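Local coordinates for protein pullulanase (Klebsiella oxytoca, PDB 2YOC) that hydrolyses alpha-1,6-glucosidic linkages in pullulan and related branched alpha-glucans, and is a secreted protein linked to the type 2 secretion pathway, at residues N896-G901 and V922-E927; L869-S874 and W885-D890; Y60-L65 and V115-D120; A42-V47 and V139-G144. All coordinates share one frame; numbering follows the deposited sequence.

Overall arrangement
The four contacts fall into two neighbouring pairs, with at least about 40 Å between the nearest atoms of one pair and the other. Interactions 1 and 2 join mostly irregular segments, one beginning on the end of helix 883-886, that come after the last strand of the catalytic barrel. Both are buried, and they touch through G901 with S874 and N896 with S872. Lacking a regular backbone ladder, both rely on packing and side-chain-capped turns, and interaction 2 adds a buried arginine. Interactions 3 and 4 belong to the N-terminal domain, where strands pair in two different sheets that meet through V115, L46 and V141. Interaction 4 is wholly buried and parallel; interaction 3 is antiparallel, only partly buried, and ends in a salt bridge.

Interaction 1 of 4, residues N896-G901 and V922-E927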
loop_
_atom_site.group_PDB
_atom_site.type_symbol
_atom_site.label_atom_id
_atom_site.label_comp_id
_atom_site.label_asym_id
_atom_site.label_seq_id
_atom_site.Cartn_x
_atom_site.Cartn_y
_atom_site.Cartn_z
ATOM N N ASN B 896 -8.533 -20.093 41.035
ATOM C CA ASN B 896 -8.773 -20.159 39.603
ATOM C C ASN B 896 -8.195 -21.442 38.974
ATOM O O ASN B 896 -8.145 -21.534 37.737
ATOM C CB ASN B 896 -8.167 -18.917 38.932
ATOM C CG ASN B 896 -6.649 -18.876 38.912
ATOM O OD1 ASN B 896 -5.954 -19.478 39.756
ATOM N ND2 ASN B 896 -6.105 -18.134 37.957
ATOM N N ASN B 897 -7.749 -22.415 39.813
ATOM C CA ASN B 897 -7.186 -23.691 39.357
ATOM C C ASN B 897 -5.819 -23.515 38.658
ATOM O O ASN B 897 -5.399 -24.345 37.840
ATOM C CB ASN B 897 -8.214 -24.480 38.508
ATOM C CG ASN B 897 -7.950 -25.951 38.389
ATOM O OD1 ASN B 897 -7.816 -26.670 39.384
ATOM N ND2 ASN B 897 -7.940 -26.439 37.156
ATOM N N TYR B 898 -5.112 -22.442 39.014
ATOM C CA TYR B 898 -3.796 -22.173 38.440
ATOM C C TYR B 898 -2.746 -22.971 39.187
ATOM O O TYR B 898 -2.926 -23.224 40.376
ATOM C CB TYR B 898 -3.503 -20.667 38.480
ATOM C CG TYR B 898 -2.174 -20.234 37.894
ATOM C CD1 TYR B 898 -2.005 -20.099 36.517
ATOM C CD2 TYR B 898 -1.116 -19.862 38.718
ATOM C CE1 TYR B 898 -0.800 -19.649 35.974
ATOM C CE2 TYR B 898 0.092 -19.407 38.186
ATOM C CZ TYR B 898 0.245 -19.302 36.812
ATOM O OH TYR B 898 1.435 -18.860 36.287
ATOM N N ASN B 899 -1.678 -23.403 38.484
ATOM C CA ASN B 899 -0.570 -24.192 39.050
ATOM C C ASN B 899 -1.090 -25.369 39.910
ATOM O O ASN B 899 -1.055 -25.342 41.155
ATOM C CB ASN B 899 0.424 -23.284 39.808
ATOM C CG ASN B 899 1.617 -23.980 40.371
ATOM O OD1 ASN B 899 2.226 -24.837 39.736
ATOM N ND2 ASN B 899 1.958 -23.628 41.595
ATOM N N VAL B 900 -1.671 -26.350 39.206
ATOM C CA VAL B 900 -2.254 -27.553 39.791
ATOM C C VAL B 900 -1.559 -28.770 39.201
ATOM O O VAL B 900 -1.983 -29.899 39.442
ATOM C CB VAL B 900 -3.796 -27.604 39.632
ATOM C CG1 VAL B 900 -4.465 -26.492 40.428
ATOM C CG2 VAL B 900 -4.227 -27.562 38.159
ATOM N N GLY B 901 -0.495 -28.514 38.442
ATOM C CA GLY B 901 0.315 -29.536 37.790
ATOM C C GLY B 901 0.799 -29.138 36.413
ATOM O O GLY B 901 0.308 -28.167 35.830
ATOM N N VAL B 922 3.884 -14.528 39.370
ATOM C CA VAL B 922 2.898 -13.917 40.244
ATOM C C VAL B 922 2.025 -14.915 41.006
ATOM O O VAL B 922 1.788 -16.023 40.527
ATOM C CB VAL B 922 2.154 -12.703 39.618
ATOM C CG1 VAL B 922 0.714 -13.042 39.219
ATOM C CG2 VAL B 922 2.212 -11.481 40.543
ATOM N N ALA B 923 1.584 -14.506 42.217
ATOM C CA ALA B 923 0.734 -15.247 43.152
ATOM C C ALA B 923 -0.542 -15.775 42.510
ATOM O O ALA B 923 -1.024 -15.190 41.537
ATOM C CB ALA B 923 0.377 -14.356 44.331
ATOM N N THR B 924 -1.098 -16.875 43.060
ATOM C CA THR B 924 -2.339 -17.481 42.556
ATOM C C THR B 924 -3.544 -16.726 43.138
ATOM O O THR B 924 -3.562 -16.462 44.349
ATOM C CB THR B 924 -2.352 -19.002 42.834
ATOM O OG1 THR B 924 -1.138 -19.564 42.330
ATOM C CG2 THR B 924 -3.546 -19.731 42.201
ATOM N N PRO B 925 -4.558 -16.375 42.296
ATOM C CA PRO B 925 -5.748 -15.679 42.815
ATOM C C PRO B 925 -6.480 -16.444 43.919
ATOM O O PRO B 925 -6.451 -17.678 43.949
ATOM C CB PRO B 925 -6.649 -15.567 41.585
ATOM C CG PRO B 925 -5.746 -15.663 40.433
ATOM C CD PRO B 925 -4.673 -16.597 40.841
ATOM N N GLY B 926 -7.111 -15.686 44.811
ATOM C CA GLY B 926 -7.896 -16.183 45.935
ATOM C C GLY B 926 -9.283 -15.575 45.956
ATOM O O GLY B 926 -9.631 -14.786 45.067
ATOM N N GLU B 927 -10.091 -15.914 46.976
ATOM C CA GLU B 927 -11.468 -15.415 47.095
ATOM C C GLU B 927 -11.619 -13.944 46.723
ATOM O O GLU B 927 -12.585 -13.589 46.044
ATOM C CB GLU B 927 -12.023 -15.687 48.499
ATOM C CG GLU B 927 -13.530 -15.567 48.626
ATOM C CD GLU B 927 -14.080 -15.905 50.001
ATOM O OE1 GLU B 927 -13.520 -16.813 50.664
ATOM O OE2 GLU B 927 -15.073 -15.261 50.416
#
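N896 and P925 carry much of the packing, the carboxamide of one lying against the pyrrolidine ring of the other. The OD1 atom of N896 sits 3.3 Å from CD of P925, while its ND2 meets CG of the same proline at 3.5 Å, so both ends of the amide run over the CG–CD side of the ring. Next to the proline, T924 offers its methyl group: CG2 lies 3.4 Å from OD1 of N896 and 3.8 Å from CB of Y898, filling the angle between the two side chains. T924 CG2 stands anti to its backbone N, which leaves OG1 beside that N and 3.6 Å from CD2 of Y898, near the ring plane at the edge of the phenol.

The polar interactions stay on one side of the contact. N896 forms an Asx turn, its OD1 accepting from the backbone N of Y898 at 3.2 Å; the donor stands well above the carbonyl plane (64°) and the N-H is bent at 135°. CG of N896, lying between backbone N and carbonyl carbon (chi1 70°), sets the amide where OD1 can reach that N. ND2 of N896 bonds to the carbonyl of L870, in the loop after the last barrel strand, and the hydroxyl of Y898 to the carbonyl of K919, at the end of helix 912-919.

Aromatic and aliphatic side chains of two helices complete the surroundings. W827, on helix 826-833, meets the Y898 ring edge-to-face and also touches N896 and P925, while L930 of helix 927-945, whose N-cap is G926, packs on the latter two.

Interaction 2 of 4, residues L869-S874 and W885-D890; sequences LLRSKS and WFNRVD
R871 and V889 meet where a methyl group covers a charged plane: CG2 of the valine lies over the centre of the guanidinium, 3.4 Å from CZ. The opposite face of the same group is covered, toward its rim, by CE of K873. An extended chain from CG to NE carries the guanidinium out, and its NH2 reaches O of N887 at 3.0 Å in a weak, bent bond (124°). Beside it, CE of K873 approaches OD1 of N887 at 3.6 Å. At the far end, the F886 ring presents its edge to two oxygens, with S874 OG 3.2 Å from CE1 and the carbonyl O of K873 3.3 Å from CD1. L869 adds a looser apolar contact, its CD1 4.2 Å from CG1 of V889.

The second shell fixes these groups. R871 forms a salt bridge with D421 through NH2 and donates from NH1 to the carbonyl of Q865. The hydroxyl of S879 bonds both NZ of K873 and OD1 of N887, while S874 OG pairs with the carbonyl of G901. An ST turn, in which S872 OG accepts from the N of S874 at 3.1 Å, shapes the loop that follows the eighth barrel strand; the same OG also hydrogen-bonds OD1 of D828.

Across the contact itself the polar bonding is slight; the buried arginine draws its ionic partner from D421, which would be expected to favour its charged form, while V889 supplies apolar cover.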
loop_
_atom_site.group_PDB
_atom_site.type_symbol
_atom_site.label_atom_id
_atom_site.label_comp_id
_atom_site.label_asym_id
_atom_site.label_seq_id
_atom_site.Cartn_x
_atom_site.Cartn_y
_atom_site.Cartn_z
ATOM N N LEU B 869 -13.988 -15.632 36.680
ATOM C CA LEU B 869 -13.327 -16.229 37.838
ATOM C C LEU B 869 -11.882 -16.547 37.479
ATOM O O LEU B 869 -11.329 -17.549 37.934
ATOM C CB LEU B 869 -14.069 -17.491 38.318
ATOM C CG LEU B 869 -15.585 -17.352 38.614
ATOM C CD1 LEU B 869 -16.203 -18.687 38.969
ATOM C CD2 LEU B 869 -15.875 -16.307 39.681
ATOM N N LEU B 870 -11.267 -15.703 36.631
ATOM C CA LEU B 870 -9.866 -15.797 36.195
ATOM C C LEU B 870 -9.436 -17.219 35.823
ATOM O O LEU B 870 -8.271 -17.582 36.010
ATOM C CB LEU B 870 -8.953 -15.216 37.305
ATOM C CG LEU B 870 -9.313 -13.821 37.807
ATOM C CD1 LEU B 870 -8.677 -13.539 39.123
ATOM C CD2 LEU B 870 -8.915 -12.763 36.809
ATOM N N ARG B 871 -10.385 -18.025 35.302
ATOM C CA ARG B 871 -10.182 -19.437 34.969
ATOM C C ARG B 871 -8.842 -19.738 34.380
ATOM O O ARG B 871 -8.379 -19.045 33.465
ATOM C CB ARG B 871 -11.304 -20.017 34.087
ATOM C CG ARG B 871 -11.298 -21.542 33.992
ATOM C CD ARG B 871 -12.290 -22.029 32.965
ATOM N NE ARG B 871 -12.342 -23.489 32.881
ATOM C CZ ARG B 871 -13.274 -24.158 32.214
ATOM N NH1 ARG B 871 -14.250 -23.507 31.590
ATOM N NH2 ARG B 871 -13.268 -25.481 32.206
ATOM N N SER B 872 -8.233 -20.787 34.946
ATOM C CA SER B 872 -6.971 -21.372 34.556
ATOM C C SER B 872 -7.133 -22.887 34.330
ATOM O O SER B 872 -8.015 -23.527 34.901
ATOM C CB SER B 872 -5.918 -21.092 35.615
ATOM O OG SER B 872 -4.688 -21.728 35.302
ATOM N N LYS B 873 -6.284 -23.436 33.462
ATOM C CA LYS B 873 -6.199 -24.853 33.100
ATOM C C LYS B 873 -4.735 -25.293 33.350
ATOM O O LYS B 873 -4.293 -26.331 32.861
ATOM C CB LYS B 873 -6.619 -25.045 31.616
ATOM C CG LYS B 873 -8.120 -24.917 31.424
ATOM C CD LYS B 873 -8.575 -25.110 29.988
ATOM C CE LYS B 873 -10.071 -24.882 29.849
ATOM N NZ LYS B 873 -10.546 -25.137 28.467
ATOM N N SER B 874 -4.010 -24.495 34.156
ATOM C CA SER B 874 -2.593 -24.642 34.474
ATOM C C SER B 874 -1.744 -24.947 33.229
ATOM O O SER B 874 -0.945 -25.891 33.165
ATOM C CB SER B 874 -2.316 -25.462 35.745
ATOM O OG SER B 874 -2.149 -26.859 35.574
ATOM N N TRP B 885 -9.788 -32.570 36.748
ATOM C CA TRP B 885 -8.610 -31.903 37.289
ATOM C C TRP B 885 -8.256 -30.577 36.624
ATOM O O TRP B 885 -8.319 -29.541 37.284
ATOM C CB TRP B 885 -7.401 -32.831 37.323
ATOM C CG TRP B 885 -6.329 -32.361 38.273
ATOM C CD1 TRP B 885 -5.119 -31.820 37.949
ATOM C CD2 TRP B 885 -6.399 -32.358 39.708
ATOM N NE1 TRP B 885 -4.422 -31.501 39.094
ATOM C CE2 TRP B 885 -5.176 -31.836 40.186
ATOM C CE3 TRP B 885 -7.377 -32.763 40.640
ATOM C CZ2 TRP B 885 -4.909 -31.696 41.548
ATOM C CZ3 TRP B 885 -7.104 -32.640 41.991
ATOM C CH2 TRP B 885 -5.887 -32.103 42.433
ATOM N N PHE B 886 -7.895 -30.599 35.336
ATOM C CA PHE B 886 -7.485 -29.385 34.631
ATOM C C PHE B 886 -8.596 -28.412 34.260
ATOM O O PHE B 886 -8.384 -27.204 34.314
ATOM C CB PHE B 886 -6.570 -29.711 33.445
ATOM C CG PHE B 886 -5.234 -30.242 33.891
ATOM C CD1 PHE B 886 -4.201 -29.375 34.236
ATOM C CD2 PHE B 886 -5.019 -31.608 34.015
ATOM C CE1 PHE B 886 -2.964 -29.870 34.681
ATOM C CE2 PHE B 886 -3.788 -32.106 34.467
ATOM C CZ PHE B 886 -2.767 -31.232 34.793
ATOM N N ASN B 887 -9.781 -28.933 33.934
ATOM C CA ASN B 887 -10.948 -28.157 33.523
ATOM C C ASN B 887 -11.824 -27.721 34.696
ATOM O O ASN B 887 -13.001 -27.412 34.522
ATOM C CB ASN B 887 -11.743 -28.979 32.527
ATOM C CG ASN B 887 -11.112 -29.046 31.183
ATOM O OD1 ASN B 887 -11.345 -28.188 30.319
ATOM N ND2 ASN B 887 -10.388 -30.115 30.945
ATOM N N ARG B 888 -11.244 -27.669 35.876
ATOM C CA ARG B 888 -11.925 -27.318 37.110
ATOM C C ARG B 888 -12.283 -25.849 37.184
ATOM O O ARG B 888 -11.439 -24.981 36.924
ATOM C CB ARG B 888 -11.047 -27.720 38.305
ATOM C CG ARG B 888 -11.588 -27.328 39.653
ATOM C CD ARG B 888 -10.664 -27.766 40.748
ATOM N NE ARG B 888 -11.127 -27.263 42.035
ATOM C CZ ARG B 888 -10.642 -26.182 42.636
ATOM N NH1 ARG B 888 -9.642 -25.497 42.082
ATOM N NH2 ARG B 888 -11.141 -25.783 43.800
ATOM N N VAL B 889 -13.559 -25.584 37.536
ATOM C CA VAL B 889 -14.095 -24.241 37.779
ATOM C C VAL B 889 -14.620 -24.206 39.227
ATOM O O VAL B 889 -15.691 -24.754 39.505
ATOM C CB VAL B 889 -15.156 -23.779 36.748
ATOM C CG1 VAL B 889 -15.595 -22.342 37.027
ATOM C CG2 VAL B 889 -14.613 -23.884 35.340
ATOM N N ASP B 890 -13.854 -23.595 40.143
ATOM C CA ASP B 890 -14.250 -23.528 41.547
ATOM C C ASP B 890 -15.380 -22.518 41.842
ATOM O O ASP B 890 -15.100 -21.333 42.036
ATOM C CB ASP B 890 -13.032 -23.271 42.441
ATOM C CG ASP B 890 -13.355 -23.259 43.918
ATOM O OD1 ASP B 890 -14.479 -23.683 44.289
ATOM O OD2 ASP B 890 -12.487 -22.835 44.703
#

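Interaction 3 of 4, residues Y60-L65 and V115-D120; sequences YSSKNL and VRDGTD
Strands 63-65 and 115-117 run antiparallel at 148°, with K63 facing D117, N64 facing R116 and L65 facing V115. The N64–R116 couple is the hydrogen-bonded pair: N64 N donates to R116 O at 2.9 Å in a nearly straight bond (168°), and R116 N returns one to N64 O. Past the end of the ladder, G118 N gives a further bond to S62 O at 2.8 Å; the positive phi of G118 suits glycine.

On the face shared with L65 and V115, K63 forms a salt bridge to D117, NZ lying 2.7 Å from OD2 and above the carboxylate plane. A bend at chi2 swings CD of the lysine round toward this partner. The other carboxylate oxygen, OD1, takes a weak bond from S62 OG at 3.0 Å, so the two oxygens are shared between neighbouring residues. Deeper in, L65 and V115 lie side by side, CD2 to CG2 at 3.9 Å, and W100 of strand 99-103 packs on L65 and K63.

On the other face the N64 side chain lies toward the rim of one guanidinium face of R116, the two planes 61° apart. R116 is anchored elsewhere as well, by a cation-pi contact with W83 and a bond to its carbonyl. This is one edge of a three-stranded antiparallel sheet in the pullulanase-associated domain, consistent with the beta-sandwich fold expected for this domain family, whose relatives are carbohydrate-binding modules.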
loop_
_atom_site.group_PDB
_atom_site.type_symbol
_atom_site.label_atom_id
_atom_site.label_comp_id
_atom_site.label_asym_id
_atom_site.label_seq_id
_atom_site.Cartn_x
_atom_site.Cartn_y
_atom_site.Cartn_z
ATOM N N TYR B 60 19.035 -54.761 -10.649
ATOM C CA TYR B 60 18.548 -54.600 -9.277
ATOM C C TYR B 60 19.600 -54.077 -8.284
ATOM O O TYR B 60 19.398 -54.178 -7.073
ATOM C CB TYR B 60 17.857 -55.889 -8.769
ATOM C CG TYR B 60 16.615 -56.284 -9.544
ATOM C CD1 TYR B 60 15.698 -55.328 -9.970
ATOM C CD2 TYR B 60 16.334 -57.621 -9.812
ATOM C CE1 TYR B 60 14.555 -55.688 -10.687
ATOM C CE2 TYR B 60 15.194 -57.995 -10.528
ATOM C CZ TYR B 60 14.305 -57.026 -10.963
ATOM O OH TYR B 60 13.176 -57.395 -11.665
ATOM N N SER B 61 20.701 -53.483 -8.800
ATOM C CA SER B 61 21.802 -52.908 -8.008
ATOM C C SER B 61 21.283 -51.758 -7.134
ATOM O O SER B 61 21.514 -51.742 -5.925
ATOM C CB SER B 61 22.909 -52.382 -8.924
ATOM O OG SER B 61 23.133 -53.178 -10.075
ATOM N N SER B 62 20.536 -50.829 -7.756
ATOM C CA SER B 62 19.924 -49.643 -7.153
ATOM C C SER B 62 18.987 -49.965 -5.972
ATOM O O SER B 62 18.826 -49.122 -5.088
ATOM C CB SER B 62 19.199 -48.828 -8.223
ATOM O OG SER B 62 18.256 -49.606 -8.948
ATOM N N LYS B 63 18.404 -51.189 -5.955
ATOM C CA LYS B 63 17.491 -51.700 -4.929
ATOM C C LYS B 63 18.235 -52.073 -3.651
ATOM O O LYS B 63 19.252 -52.775 -3.708
ATOM C CB LYS B 63 16.674 -52.892 -5.470
ATOM C CG LYS B 63 15.306 -52.531 -6.052
ATOM C CD LYS B 63 15.380 -51.703 -7.329
ATOM C CE LYS B 63 14.024 -51.429 -7.901
ATOM N NZ LYS B 63 14.127 -50.815 -9.244
ATOM N N ASN B 64 17.737 -51.573 -2.503
ATOM C CA ASN B 64 18.322 -51.789 -1.173
ATOM C C ASN B 64 17.311 -51.626 -0.039
ATOM O O ASN B 64 16.361 -50.854 -0.157
ATOM C CB ASN B 64 19.517 -50.847 -0.942
ATOM C CG ASN B 64 19.187 -49.375 -1.062
ATOM O OD1 ASN B 64 18.738 -48.892 -2.108
ATOM N ND2 ASN B 64 19.452 -48.621 -0.008
ATOM N N LEU B 65 17.539 -52.318 1.075
ATOM C CA LEU B 65 16.647 -52.192 2.221
ATOM C C LEU B 65 17.307 -51.429 3.342
ATOM O O LEU B 65 18.387 -51.825 3.793
ATOM C CB LEU B 65 16.218 -53.558 2.786
ATOM C CG LEU B 65 15.824 -54.673 1.852
ATOM C CD1 LEU B 65 15.468 -55.882 2.646
ATOM C CD2 LEU B 65 14.657 -54.274 0.951
ATOM N N VAL B 115 11.856 -50.508 2.059
ATOM C CA VAL B 115 12.225 -50.947 0.722
ATOM C C VAL B 115 12.553 -49.705 -0.132
ATOM O O VAL B 115 11.748 -48.776 -0.197
ATOM C CB VAL B 115 11.106 -51.851 0.147
ATOM C CG1 VAL B 115 11.334 -52.160 -1.329
ATOM C CG2 VAL B 115 10.974 -53.139 0.961
ATOM N N ARG B 116 13.769 -49.666 -0.714
ATOM C CA ARG B 116 14.249 -48.513 -1.488
ATOM C C ARG B 116 14.920 -48.842 -2.832
ATOM O O ARG B 116 15.355 -49.965 -3.063
ATOM C CB ARG B 116 15.253 -47.693 -0.649
ATOM C CG ARG B 116 14.756 -47.143 0.676
ATOM C CD ARG B 116 15.807 -46.230 1.279
ATOM N NE ARG B 116 16.928 -46.961 1.881
ATOM C CZ ARG B 116 18.148 -46.462 2.054
ATOM N NH1 ARG B 116 18.434 -45.231 1.648
ATOM N NH2 ARG B 116 19.098 -47.196 2.617
ATOM N N ASP B 117 15.015 -47.818 -3.700
ATOM C CA ASP B 117 15.703 -47.778 -5.002
ATOM C C ASP B 117 16.573 -46.513 -4.871
ATOM O O ASP B 117 16.163 -45.400 -5.204
ATOM C CB ASP B 117 14.700 -47.681 -6.180
ATOM C CG ASP B 117 15.275 -47.862 -7.582
ATOM O OD1 ASP B 117 16.455 -47.496 -7.799
ATOM O OD2 ASP B 117 14.514 -48.271 -8.486
ATOM N N GLY B 118 17.735 -46.713 -4.280
ATOM C CA GLY B 118 18.651 -45.641 -3.940
ATOM C C GLY B 118 18.302 -45.162 -2.548
ATOM O O GLY B 118 18.045 -45.974 -1.652
ATOM N N THR B 119 18.252 -43.843 -2.361
ATOM C CA THR B 119 17.897 -43.291 -1.056
ATOM C C THR B 119 16.459 -42.758 -1.090
ATOM O O THR B 119 16.153 -41.721 -0.499
ATOM C CB THR B 119 19.022 -42.406 -0.458
ATOM O OG1 THR B 119 19.233 -41.267 -1.281
ATOM C CG2 THR B 119 20.363 -43.150 -0.299
ATOM N N ASP B 120 15.578 -43.513 -1.792
ATOM C CA ASP B 120 14.165 -43.204 -2.005
ATOM C C ASP B 120 13.270 -44.411 -1.677
ATOM O O ASP B 120 13.458 -45.496 -2.243
ATOM C CB ASP B 120 13.924 -42.738 -3.464
ATOM C CG ASP B 120 14.680 -41.484 -3.909
ATOM O OD1 ASP B 120 14.699 -40.485 -3.137
ATOM O OD2 ASP B 120 15.182 -41.470 -5.060
#

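Interaction 4 of 4, residues A42-V47 and V139-G144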
loop_
_atom_site.group_PDB
_atom_site.type_symbol
_atom_site.label_atom_id
_atom_site.label_comp_id
_atom_site.label_asym_id
_atom_site.label_seq_id
_atom_site.Cartn_x
_atom_site.Cartn_y
_atom_site.Cartn_z
ATOM N N ALA B 42 15.178 -64.199 7.749
ATOM C CA ALA B 42 13.928 -63.909 7.039
ATOM C C ALA B 42 14.198 -63.607 5.564
ATOM O O ALA B 42 15.323 -63.243 5.204
ATOM C CB ALA B 42 13.209 -62.733 7.688
ATOM N N VAL B 43 13.166 -63.757 4.714
ATOM C CA VAL B 43 13.284 -63.453 3.292
ATOM C C VAL B 43 12.142 -62.559 2.771
ATOM O O VAL B 43 10.970 -62.884 2.964
ATOM C CB VAL B 43 13.660 -64.671 2.401
ATOM C CG1 VAL B 43 12.480 -65.598 2.149
ATOM C CG2 VAL B 43 14.290 -64.227 1.088
ATOM N N ILE B 44 12.497 -61.393 2.187
ATOM C CA ILE B 44 11.545 -60.424 1.624
ATOM C C ILE B 44 11.705 -60.398 0.098
ATOM O O ILE B 44 12.811 -60.170 -0.398
ATOM C CB ILE B 44 11.668 -58.991 2.242
ATOM C CG1 ILE B 44 11.799 -58.977 3.796
ATOM C CG2 ILE B 44 10.566 -58.037 1.737
ATOM C CD1 ILE B 44 10.659 -59.591 4.674
ATOM N N HIS B 45 10.600 -60.641 -0.633
ATOM C CA HIS B 45 10.585 -60.629 -2.095
ATOM C C HIS B 45 10.024 -59.322 -2.609
ATOM O O HIS B 45 8.951 -58.883 -2.171
ATOM C CB HIS B 45 9.677 -61.731 -2.656
ATOM C CG HIS B 45 10.018 -63.125 -2.254
ATOM N ND1 HIS B 45 9.396 -63.733 -1.179
ATOM C CD2 HIS B 45 10.827 -64.022 -2.860
ATOM C CE1 HIS B 45 9.878 -64.965 -1.141
ATOM N NE2 HIS B 45 10.737 -65.186 -2.138
ATOM N N LEU B 46 10.708 -58.725 -3.581
ATOM C CA LEU B 46 10.147 -57.552 -4.222
ATOM C C LEU B 46 9.521 -58.088 -5.494
ATOM O O LEU B 46 10.201 -58.733 -6.300
ATOM C CB LEU B 46 11.181 -56.454 -4.535
ATOM C CG LEU B 46 10.585 -55.180 -5.155
ATOM C CD1 LEU B 46 10.313 -54.161 -4.109
ATOM C CD2 LEU B 46 11.478 -54.588 -6.220
ATOM N N VAL B 47 8.211 -57.912 -5.629
ATOM C CA VAL B 47 7.549 -58.365 -6.834
ATOM C C VAL B 47 7.596 -57.186 -7.813
ATOM O O VAL B 47 6.896 -56.174 -7.641
ATOM C CB VAL B 47 6.151 -58.986 -6.598
ATOM C CG1 VAL B 47 5.593 -59.562 -7.897
ATOM C CG2 VAL B 47 6.216 -60.081 -5.532
ATOM N N VAL B 139 8.108 -63.711 2.955
ATOM C CA VAL B 139 7.164 -62.629 2.742
ATOM C C VAL B 139 7.420 -61.945 1.392
ATOM O O VAL B 139 8.535 -62.018 0.881
ATOM C CB VAL B 139 7.298 -61.687 3.974
ATOM C CG1 VAL B 139 7.270 -60.206 3.615
ATOM C CG2 VAL B 139 6.271 -62.026 5.041
ATOM N N SER B 140 6.388 -61.294 0.817
ATOM C CA SER B 140 6.485 -60.593 -0.468
ATOM C C SER B 140 5.827 -59.208 -0.421
ATOM O O SER B 140 4.783 -59.043 0.219
ATOM C CB SER B 140 5.861 -61.433 -1.577
ATOM O OG SER B 140 6.320 -62.775 -1.536
ATOM N N VAL B 141 6.441 -58.211 -1.095
ATOM C CA VAL B 141 5.929 -56.832 -1.157
ATOM C C VAL B 141 6.005 -56.256 -2.592
ATOM O O VAL B 141 6.869 -56.667 -3.376
ATOM C CB VAL B 141 6.538 -55.864 -0.087
ATOM C CG1 VAL B 141 6.109 -56.238 1.324
ATOM C CG2 VAL B 141 8.060 -55.781 -0.181
ATOM N N ILE B 142 5.084 -55.327 -2.932
ATOM C CA ILE B 142 5.033 -54.645 -4.239
ATOM C C ILE B 142 5.269 -53.151 -3.983
ATOM O O ILE B 142 4.829 -52.650 -2.950
ATOM C CB ILE B 142 3.691 -54.861 -5.000
ATOM C CG1 ILE B 142 3.127 -56.284 -4.843
ATOM C CG2 ILE B 142 3.828 -54.479 -6.479
ATOM C CD1 ILE B 142 1.593 -56.328 -4.888
ATOM N N ALA B 143 5.946 -52.442 -4.909
ATOM C CA ALA B 143 6.230 -51.010 -4.756
ATOM C C ALA B 143 4.975 -50.133 -4.631
ATOM O O ALA B 143 4.055 -50.250 -5.444
ATOM C CB ALA B 143 7.117 -50.517 -5.886
ATOM N N GLY B 144 4.953 -49.309 -3.574
ATOM C CA GLY B 144 3.867 -48.392 -3.221
ATOM C C GLY B 144 2.601 -49.053 -2.695
ATOM O O GLY B 144 1.569 -48.390 -2.560
#
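I44 and V139 lie side by side pointing the same way, CD1 of the isoleucine 3.6 Å from CG1 of the valine, and one step on CG2 of I44 reaches CG2 of V141 at 3.9 Å. These residues and L46 share one face of a parallel strand pair, 41-46 with 138-141, in a three-stranded mixed sheet whose third member, 99-103, runs antiparallel along the other side of 41-46. The face is apolar and packs on V115 of the domain's second sheet, as expected of a beta sandwich.

Farther along, V47 extends the apolar contact loosely, its CB 4.4 Å from CG1 of I142. Its side chain also packs on A155 of helix 152-159, and meets R152 of the same helix.

The backbone ladder alternates as parallel strands require. H45 donates from N to V139 O and accepts at its own O from V141 N (2.8 Å), while V139 N bonds to V43 O and V47 N to V141 O at 2.9 Å; the last two bonds are nearly straight, each at 173°.

On the reverse face H45 and S140 stand together, with R152 covering both. Anti to the carbonyl carbon (chi1 -58°), CG of H45 sits beside its own backbone N. The carbonyl of V139 is thereby gripped twice, by H45 N and by the imidazole, whose ND1 donates to V139 O at 2.8 Å from above the carbonyl plane.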